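Local coordinates for hydroquinone dioxygenase large subunit (Pseudomonas sp., PDB 4ZXA), which probably catalyses, together with its small subunit, the iron(II)-dependent ring-opening oxidation of hydroquinone by molecular oxygen, at residues Ala69-Val74 with Ala131-Trp136; Thr140-Ala145 with Ile165-Ile170; Pro183-Leu188 with Phe220-Arg225. All blocks are in the same frame, centred on the assembly; numbering follows the deposited sequence.

Interaction 1. Residues Ala69-Val74 with Ala131-Trp136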
# COMPACT_ATOMS: atom_id res chain seq x y z
N ALA E 69 -9.68 -5.90 -2.87
CA ALA E 69 -9.95 -6.67 -1.66
C ALA E 69 -11.40 -7.10 -1.59
O ALA E 69 -11.68 -8.26 -1.34
CB ALA E 69 -9.58 -5.87 -0.42
N MET E 70 -12.32 -6.16 -1.82
CA MET E 70 -13.74 -6.46 -1.69
C MET E 70 -14.16 -7.40 -2.79
O MET E 70 -15.02 -8.26 -2.60
CB MET E 70 -14.61 -5.19 -1.74
CG MET E 70 -16.11 -5.49 -1.72
SD MET E 70 -17.13 -4.04 -1.38
CE MET E 70 -16.70 -3.76 0.35
N MET E 71 -13.52 -7.23 -3.94
CA MET E 71 -13.77 -8.13 -5.07
C MET E 71 -13.45 -9.56 -4.68
O MET E 71 -14.19 -10.46 -5.04
CB MET E 71 -12.93 -7.76 -6.28
CG MET E 71 -13.16 -8.67 -7.46
SD MET E 71 -14.69 -8.31 -8.33
CE MET E 71 -15.68 -9.77 -7.99
N ARG E 72 -12.36 -9.77 -3.94
CA ARG E 72 -12.03 -11.13 -3.52
C ARG E 72 -13.07 -11.61 -2.51
O ARG E 72 -13.58 -12.72 -2.62
CB ARG E 72 -10.60 -11.26 -2.96
CG ARG E 72 -9.46 -10.97 -3.98
CD ARG E 72 -9.75 -11.63 -5.31
NE ARG E 72 -8.72 -11.44 -6.33
CZ ARG E 72 -8.50 -10.30 -6.97
NH1 ARG E 72 -9.20 -9.20 -6.67
NH2 ARG E 72 -7.57 -10.23 -7.91
N ASP E 73 -13.39 -10.75 -1.53
CA ASP E 73 -14.32 -11.15 -0.48
C ASP E 73 -15.67 -11.58 -1.06
O ASP E 73 -16.30 -12.51 -0.56
CB ASP E 73 -14.54 -10.03 0.55
CG ASP E 73 -14.56 -10.54 1.98
OD1 ASP E 73 -14.47 -11.78 2.21
OD2 ASP E 73 -14.67 -9.70 2.90
N VAL E 74 -16.09 -10.89 -2.11
CA VAL E 74 -17.38 -11.19 -2.72
C VAL E 74 -17.31 -12.46 -3.54
O VAL E 74 -18.23 -13.29 -3.49
CB VAL E 74 -17.88 -10.04 -3.61
CG1 VAL E 74 -18.86 -10.56 -4.65
CG2 VAL E 74 -18.52 -8.97 -2.75
N ALA E 131 -23.16 -4.31 -4.41
CA ALA E 131 -23.66 -3.01 -4.79
C ALA E 131 -22.54 -1.97 -4.74
O ALA E 131 -22.49 -1.04 -5.57
CB ALA E 131 -24.84 -2.59 -3.90
N ILE E 132 -21.63 -2.12 -3.78
CA ILE E 132 -20.49 -1.22 -3.69
C ILE E 132 -19.54 -1.40 -4.89
O ILE E 132 -19.16 -0.42 -5.53
CB ILE E 132 -19.74 -1.37 -2.34
CG1 ILE E 132 -20.62 -0.89 -1.18
CG2 ILE E 132 -18.43 -0.58 -2.36
CD1 ILE E 132 -20.11 -1.28 0.17
N LEU E 133 -19.18 -2.64 -5.20
CA LEU E 133 -18.34 -2.90 -6.37
C LEU E 133 -18.97 -2.30 -7.62
O LEU E 133 -18.30 -1.61 -8.39
CB LEU E 133 -18.11 -4.40 -6.58
CG LEU E 133 -17.25 -5.16 -5.57
CD1 LEU E 133 -17.42 -6.68 -5.77
CD2 LEU E 133 -15.79 -4.75 -5.69
N ARG E 134 -20.25 -2.56 -7.81
CA ARG E 134 -20.96 -2.06 -8.98
C ARG E 134 -20.79 -0.56 -9.08
O ARG E 134 -20.41 -0.04 -10.13
CB ARG E 134 -22.45 -2.43 -8.91
CG ARG E 134 -23.21 -2.24 -10.21
CD ARG E 134 -24.67 -2.71 -10.09
NE ARG E 134 -25.37 -2.63 -11.37
CZ ARG E 134 -25.79 -3.68 -12.07
NH1 ARG E 134 -25.60 -4.93 -11.63
NH2 ARG E 134 -26.41 -3.49 -13.23
N ASP E 135 -21.05 0.14 -7.98
CA ASP E 135 -21.03 1.59 -8.01
C ASP E 135 -19.61 2.20 -8.08
O ASP E 135 -19.39 3.17 -8.80
CB ASP E 135 -21.82 2.16 -6.84
CG ASP E 135 -22.01 3.67 -6.94
OD1 ASP E 135 -22.80 4.11 -7.81
OD2 ASP E 135 -21.37 4.42 -6.16
N TRP E 136 -18.65 1.62 -7.36
CA TRP E 136 -17.32 2.24 -7.26
C TRP E 136 -16.33 1.77 -8.33
O TRP E 136 -15.22 2.32 -8.45
CB TRP E 136 -16.73 2.02 -5.86
CG TRP E 136 -17.55 2.63 -4.77
CD1 TRP E 136 -18.70 3.33 -4.90
CD2 TRP E 136 -17.26 2.59 -3.36
NE1 TRP E 136 -19.15 3.74 -3.67
CE2 TRP E 136 -18.29 3.29 -2.71
CE3 TRP E 136 -16.23 2.04 -2.60
CZ2 TRP E 136 -18.32 3.45 -1.33
CZ3 TRP E 136 -16.26 2.19 -1.23
CH2 TRP E 136 -17.30 2.90 -0.61

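Interaction 2. Residues Thr140-Ala145 with Ile165-Ile170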
# COMPACT_ATOMS: atom_id res chain seq x y z
N THR E 140 -13.05 1.59 -16.42
CA THR E 140 -11.66 1.68 -16.77
C THR E 140 -10.82 0.79 -15.84
O THR E 140 -9.60 0.67 -16.00
CB THR E 140 -11.26 3.16 -16.69
OG1 THR E 140 -10.23 3.46 -17.64
CG2 THR E 140 -10.83 3.53 -15.30
N PHE E 141 -11.47 0.13 -14.89
CA PHE E 141 -10.78 -0.61 -13.83
C PHE E 141 -11.39 -2.00 -13.58
O PHE E 141 -12.58 -2.13 -13.29
CB PHE E 141 -10.79 0.21 -12.53
CG PHE E 141 -10.07 -0.43 -11.38
CD1 PHE E 141 -8.68 -0.45 -11.33
CD2 PHE E 141 -10.78 -0.99 -10.32
CE1 PHE E 141 -8.00 -1.03 -10.26
CE2 PHE E 141 -10.11 -1.58 -9.25
CZ PHE E 141 -8.71 -1.60 -9.23
N ASP E 142 -10.55 -3.02 -13.66
CA ASP E 142 -10.96 -4.40 -13.41
C ASP E 142 -10.28 -4.90 -12.14
O ASP E 142 -9.10 -5.23 -12.15
CB ASP E 142 -10.59 -5.27 -14.61
CG ASP E 142 -10.67 -6.76 -14.32
OD1 ASP E 142 -11.30 -7.19 -13.33
OD2 ASP E 142 -10.10 -7.53 -15.11
N PRO E 143 -11.04 -4.96 -11.03
CA PRO E 143 -10.58 -5.34 -9.69
C PRO E 143 -10.01 -6.77 -9.60
O PRO E 143 -9.39 -7.12 -8.60
CB PRO E 143 -11.86 -5.27 -8.84
CG PRO E 143 -12.85 -4.57 -9.66
CD PRO E 143 -12.49 -4.80 -11.09
N PHE E 144 -10.22 -7.57 -10.64
CA PHE E 144 -9.77 -8.96 -10.65
C PHE E 144 -8.43 -9.16 -11.37
O PHE E 144 -7.92 -10.27 -11.46
CB PHE E 144 -10.82 -9.82 -11.32
CG PHE E 144 -11.50 -10.79 -10.40
CD1 PHE E 144 -12.87 -10.97 -10.46
CD2 PHE E 144 -10.76 -11.53 -9.49
CE1 PHE E 144 -13.49 -11.86 -9.62
CE2 PHE E 144 -11.38 -12.44 -8.65
CZ PHE E 144 -12.74 -12.60 -8.72
N ALA E 145 -7.86 -8.07 -11.88
CA ALA E 145 -6.65 -8.15 -12.69
C ALA E 145 -5.46 -7.50 -12.00
O ALA E 145 -5.64 -6.69 -11.09
CB ALA E 145 -6.89 -7.51 -14.03
N ILE E 165 -16.85 -7.54 -12.76
CA ILE E 165 -17.24 -7.84 -11.40
C ILE E 165 -18.32 -8.92 -11.28
O ILE E 165 -18.48 -9.51 -10.21
CB ILE E 165 -17.64 -6.58 -10.63
CG1 ILE E 165 -18.83 -5.91 -11.29
CG2 ILE E 165 -16.46 -5.61 -10.54
CD1 ILE E 165 -19.54 -4.92 -10.39
N GLU E 166 -19.06 -9.18 -12.35
CA GLU E 166 -20.05 -10.26 -12.31
C GLU E 166 -19.65 -11.39 -13.24
O GLU E 166 -20.33 -11.69 -14.22
CB GLU E 166 -21.44 -9.78 -12.73
CG GLU E 166 -21.97 -8.56 -12.01
CD GLU E 166 -23.36 -8.20 -12.52
OE1 GLU E 166 -23.57 -7.04 -12.94
OE2 GLU E 166 -24.24 -9.08 -12.51
N ARG E 167 -18.53 -12.03 -12.95
CA ARG E 167 -18.12 -13.16 -13.77
C ARG E 167 -18.97 -14.37 -13.40
O ARG E 167 -18.93 -14.86 -12.27
CB ARG E 167 -16.61 -13.40 -13.66
CG ARG E 167 -15.79 -12.59 -14.69
CD ARG E 167 -14.52 -12.00 -14.09
NE ARG E 167 -13.54 -11.60 -15.09
CZ ARG E 167 -12.76 -10.52 -14.98
NH1 ARG E 167 -12.87 -9.75 -13.92
NH2 ARG E 167 -11.87 -10.21 -15.93
N PHE E 168 -19.78 -14.83 -14.34
CA PHE E 168 -20.60 -16.02 -14.14
C PHE E 168 -19.74 -17.24 -14.39
O PHE E 168 -19.03 -17.32 -15.39
CB PHE E 168 -21.78 -16.01 -15.11
CG PHE E 168 -22.69 -17.19 -14.98
CD1 PHE E 168 -22.40 -18.39 -15.62
CD2 PHE E 168 -23.85 -17.11 -14.23
CE1 PHE E 168 -23.24 -19.48 -15.51
CE2 PHE E 168 -24.70 -18.19 -14.12
CZ PHE E 168 -24.39 -19.38 -14.75
N ARG E 169 -19.79 -18.20 -13.47
CA ARG E 169 -18.99 -19.41 -13.60
C ARG E 169 -19.84 -20.65 -13.37
O ARG E 169 -20.50 -20.77 -12.35
CB ARG E 169 -17.81 -19.38 -12.62
CG ARG E 169 -16.88 -18.16 -12.73
CD ARG E 169 -16.20 -17.85 -11.38
NE ARG E 169 -15.44 -16.59 -11.39
CZ ARG E 169 -15.19 -15.84 -10.31
NH1 ARG E 169 -15.63 -16.20 -9.10
NH2 ARG E 169 -14.50 -14.72 -10.44
N ILE E 170 -19.83 -21.57 -14.32
CA ILE E 170 -20.41 -22.88 -14.05
C ILE E 170 -19.55 -23.59 -13.00
O ILE E 170 -18.34 -23.69 -13.14
CB ILE E 170 -20.46 -23.77 -15.31
CG1 ILE E 170 -21.51 -23.26 -16.29
CG2 ILE E 170 -20.77 -25.22 -14.93
CD1 ILE E 170 -21.55 -24.04 -17.59

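Interaction 3. Residues Pro183-Leu188 with Phe220-Arg225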
# COMPACT_ATOMS: atom_id res chain seq x y z
N PRO E 183 -16.76 -25.70 -18.30
CA PRO E 183 -16.16 -25.77 -19.63
C PRO E 183 -14.65 -25.59 -19.58
O PRO E 183 -14.14 -25.06 -18.60
CB PRO E 183 -16.78 -24.57 -20.34
CG PRO E 183 -16.91 -23.57 -19.24
CD PRO E 183 -17.34 -24.38 -18.03
N LEU E 184 -13.97 -26.01 -20.64
CA LEU E 184 -12.56 -25.65 -20.82
C LEU E 184 -12.51 -24.20 -21.31
O LEU E 184 -13.54 -23.52 -21.34
CB LEU E 184 -11.85 -26.62 -21.78
CG LEU E 184 -11.85 -28.12 -21.38
CD1 LEU E 184 -11.25 -28.99 -22.47
CD2 LEU E 184 -11.13 -28.38 -20.05
N ARG E 185 -11.33 -23.73 -21.70
CA ARG E 185 -11.18 -22.31 -22.00
C ARG E 185 -10.64 -22.04 -23.41
O ARG E 185 -9.88 -21.08 -23.63
CB ARG E 185 -10.30 -21.64 -20.94
CG ARG E 185 -10.83 -21.79 -19.52
CD ARG E 185 -10.03 -20.95 -18.52
NE ARG E 185 -10.67 -20.90 -17.21
CZ ARG E 185 -10.02 -20.83 -16.05
NH1 ARG E 185 -8.70 -20.82 -16.04
NH2 ARG E 185 -10.69 -20.78 -14.90
N ASN E 186 -11.02 -22.88 -24.37
CA ASN E 186 -10.46 -22.74 -25.70
C ASN E 186 -10.90 -21.45 -26.40
O ASN E 186 -10.27 -21.01 -27.35
CB ASN E 186 -10.74 -23.98 -26.56
CG ASN E 186 -9.95 -23.99 -27.87
OD1 ASN E 186 -8.71 -24.08 -27.87
ND2 ASN E 186 -10.66 -23.90 -28.98
N ASP E 187 -11.96 -20.82 -25.90
CA ASP E 187 -12.41 -19.54 -26.44
C ASP E 187 -11.82 -18.34 -25.70
O ASP E 187 -12.34 -17.24 -25.83
CB ASP E 187 -13.94 -19.44 -26.38
CG ASP E 187 -14.48 -19.50 -24.94
OD1 ASP E 187 -13.89 -20.21 -24.08
OD2 ASP E 187 -15.51 -18.83 -24.66
N LEU E 188 -10.75 -18.54 -24.93
CA LEU E 188 -10.10 -17.41 -24.24
C LEU E 188 -8.65 -17.20 -24.66
O LEU E 188 -7.91 -18.15 -24.91
CB LEU E 188 -10.18 -17.55 -22.72
CG LEU E 188 -11.59 -17.52 -22.13
CD1 LEU E 188 -11.54 -17.75 -20.62
CD2 LEU E 188 -12.27 -16.20 -22.46
N PHE E 220 -2.20 -26.77 -17.60
CA PHE E 220 -1.34 -25.60 -17.77
C PHE E 220 -1.93 -24.64 -18.81
O PHE E 220 -1.88 -23.41 -18.64
CB PHE E 220 0.10 -25.99 -18.14
CG PHE E 220 0.87 -26.62 -17.00
CD1 PHE E 220 0.26 -26.86 -15.77
CD2 PHE E 220 2.21 -26.96 -17.16
CE1 PHE E 220 0.97 -27.43 -14.72
CE2 PHE E 220 2.93 -27.53 -16.12
CZ PHE E 220 2.30 -27.77 -14.89
N LYS E 221 -2.49 -25.21 -19.87
CA LYS E 221 -3.19 -24.45 -20.90
C LYS E 221 -4.41 -23.75 -20.32
O LYS E 221 -4.69 -22.59 -20.58
CB LYS E 221 -3.62 -25.39 -22.05
CG LYS E 221 -4.59 -24.75 -23.05
CD LYS E 221 -5.05 -25.74 -24.13
CE LYS E 221 -6.10 -25.11 -25.04
NZ LYS E 221 -6.49 -25.99 -26.17
N TYR E 222 -5.16 -24.50 -19.54
CA TYR E 222 -6.35 -23.99 -18.91
C TYR E 222 -5.96 -22.82 -18.00
O TYR E 222 -6.58 -21.75 -18.06
CB TYR E 222 -6.99 -25.14 -18.14
CG TYR E 222 -8.23 -24.81 -17.35
CD1 TYR E 222 -9.50 -24.99 -17.90
CD2 TYR E 222 -8.14 -24.35 -16.05
CE1 TYR E 222 -10.62 -24.71 -17.18
CE2 TYR E 222 -9.25 -24.05 -15.33
CZ TYR E 222 -10.49 -24.24 -15.89
OH TYR E 222 -11.60 -23.94 -15.13
N LEU E 223 -4.92 -23.01 -17.19
CA LEU E 223 -4.45 -21.92 -16.34
C LEU E 223 -3.92 -20.75 -17.18
O LEU E 223 -4.16 -19.59 -16.86
CB LEU E 223 -3.39 -22.39 -15.33
CG LEU E 223 -3.90 -23.42 -14.32
CD1 LEU E 223 -2.80 -23.78 -13.33
CD2 LEU E 223 -5.14 -22.92 -13.60
N SER E 224 -3.21 -21.06 -18.26
CA SER E 224 -2.59 -20.01 -19.07
C SER E 224 -3.65 -19.06 -19.59
O SER E 224 -3.35 -17.92 -19.98
CB SER E 224 -1.76 -20.59 -20.23
OG SER E 224 -2.58 -21.07 -21.30
N ARG E 225 -4.89 -19.52 -19.61
CA ARG E 225 -5.97 -18.74 -20.17
C ARG E 225 -6.86 -18.13 -19.08
O ARG E 225 -7.93 -17.61 -19.37
CB ARG E 225 -6.78 -19.56 -21.18
CG ARG E 225 -5.93 -19.99 -22.39
CD ARG E 225 -6.64 -20.98 -23.31
NE ARG E 225 -5.81 -21.33 -24.46
CZ ARG E 225 -6.11 -21.08 -25.73
NH1 ARG E 225 -7.25 -20.49 -26.06
NH2 ARG E 225 -5.26 -21.43 -26.69

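Interaction 1. Residues Ala69-Val74 with Ala131-Trp136
Leu133 holds CG anti to its own carbonyl carbon (chi1 -69°), and Met70 across from it holds CG anti to the backbone N (chi1 175°); these two torsions bring Met70 CG to 4.0 Å from Leu133 CG. Leu133 has the largest share of the contact, its two methyl branches meeting different partners. Leu133 CD2 lies against the backbone of the opposite helix, 3.8 Å from Met71 N. The side chains of Val74 and Leu133 meet tip to tip, with Leu133 CD1 3.9 Å from Val74 CG2. The same methyl also takes the sulfur of Met71, where Met71 SD stands 4.1 Å from Leu133 CD1. The Met71 chain, bent at chi2 and chi3, crosses the leucine at about a right angle. Beyond Leu133, Met70 runs on to Ile132 and crosses that side chain at about a right angle too, Met70 SD resting 3.8 Å from Ile132 CG2. This is apolar helix-to-helix packing: helix 63-75 and helix 122-136 run closer to antiparallel than parallel, the two short segments at a signed crossing angle of -143° and with axes 10.3 Å apart at their closest, a spacing filled by the leucine and the methionines. The contact is buried apart from Val74. Phe129, one turn back on helix 122-136, extends the same interface toward Met70 and Val74, while Ile165 of helix 162-165 lies on both Met71 and Leu133. Arg72 turns away from this interface and gives its NE and NH2 to the backbone oxygens of Trp230 and Thr229, Trp230 being a residue of the 4-hydroxybenzonitrile pocket.

Interaction 2. Residues Thr140-Ala145 with Ile165-Ile170
A type I beta turn from Asp142 to Ala145 faces the chain just as it leaves helix 162-165 at Glu166, with the CA atoms of Pro143 and Ile165 7.3 Å apart. The side chain of Asp142 works in two directions. Its OD1 accepts Phe144 N at 2.9 Å, an Asx turn, and from the opposite face of the carboxylate it receives Arg167 NH1 at 3.1 Å in a nearly straight salt-bridge bond (170°). A bond from Arg167 NH2 to Asp142 OD2 makes the salt bridge bidentate, its second bond weak, though the carboxylate and guanidinium planes are 37° apart. An alanine at Asp142 would probably leave Phe144 N without its side-chain acceptor and strip the Arg167 NH1 and NH2 ends of this carboxylate, though NE would keep its salt bridge to Asp227. Phe144 and Arg167 run alongside each other in opposing senses, with Phe144 CB 3.3 Å from Arg167 NH1, while the far end of the ring meets Arg169 tip to tip, with 3.1 Å from Phe144 CE1 to Arg169 NH2. Pro143 CG touches Ile165 CG2 at 3.9 Å. Phe144 also packs on Arg72 and Ala75 of helix 63-75, and Ile165 on Arg134 of helix 122-136.

Interaction 3. Residues Pro183-Leu188 with Phe220-Arg225
A stacked cation-pi pair, Arg185 on Tyr222, joins the type I beta turn Arg185-Leu188 to the short helix 219-224. The arginine chain, extended from CG to NE, runs obliquely over one face of the tyrosine ring, and its guanidinium stacks on that face, planes 17° apart, with Arg185 CZ 3.8 Å from the Tyr222 ring centroid. Arg185 CD adds a CH-pi contact over the same ring. Rotation of the guanidinium is further fixed by a hydrogen bond of 3.1 Å from Arg185 NH1 to Tyr222 O, the donor standing above the carbonyl plane (53°). Pro183 O comes to the ring edge, 3.8 Å from Tyr222 CE1. Arg225, just past the helix, reaches to the turn: Arg225 CD is 3.3 Å from Arg185 O, and Arg225 NH1 is 2.7 Å from Leu188 O, while NE bonds to Gln199 OE1. A weak bond of 3.4 Å links Lys221 NZ to Asn186 OD1, but the stronger partner of that ammonium group is Glu201, in a salt bridge. On the side of the helix turned from the loop, Leu223 packs on Pro245 and Thr247 of strand 241-249 and on Met312 of strand 310-318, neighbours in one antiparallel sheet, and Phe220 meets Phe14 of the small subunit.

How the interactions relate
The three contacts come one after another along the chain, without overlap. Interactions 1 and 2 are neighbours, their centres about 10 Å apart, both in the N-terminal part of the large subunit: the loops of interaction 2 rest against helices 63-75 and 122-136, where Arg72 NH1 probably bonds to Pro143 O and Arg134 packs on Ile165. Interaction 3 sits farther off, its centre about 16 Å from that of interaction 2 and 26 Å from that of interaction 1; interactions 2 and 3 touch where Ile170 packs on Pro183. Each has a side chain about 9 to 12 Å from the bound 4-hydroxybenzonitrile, a second-shell distance at most; Phe220 of interaction 3 also meets the small subunit.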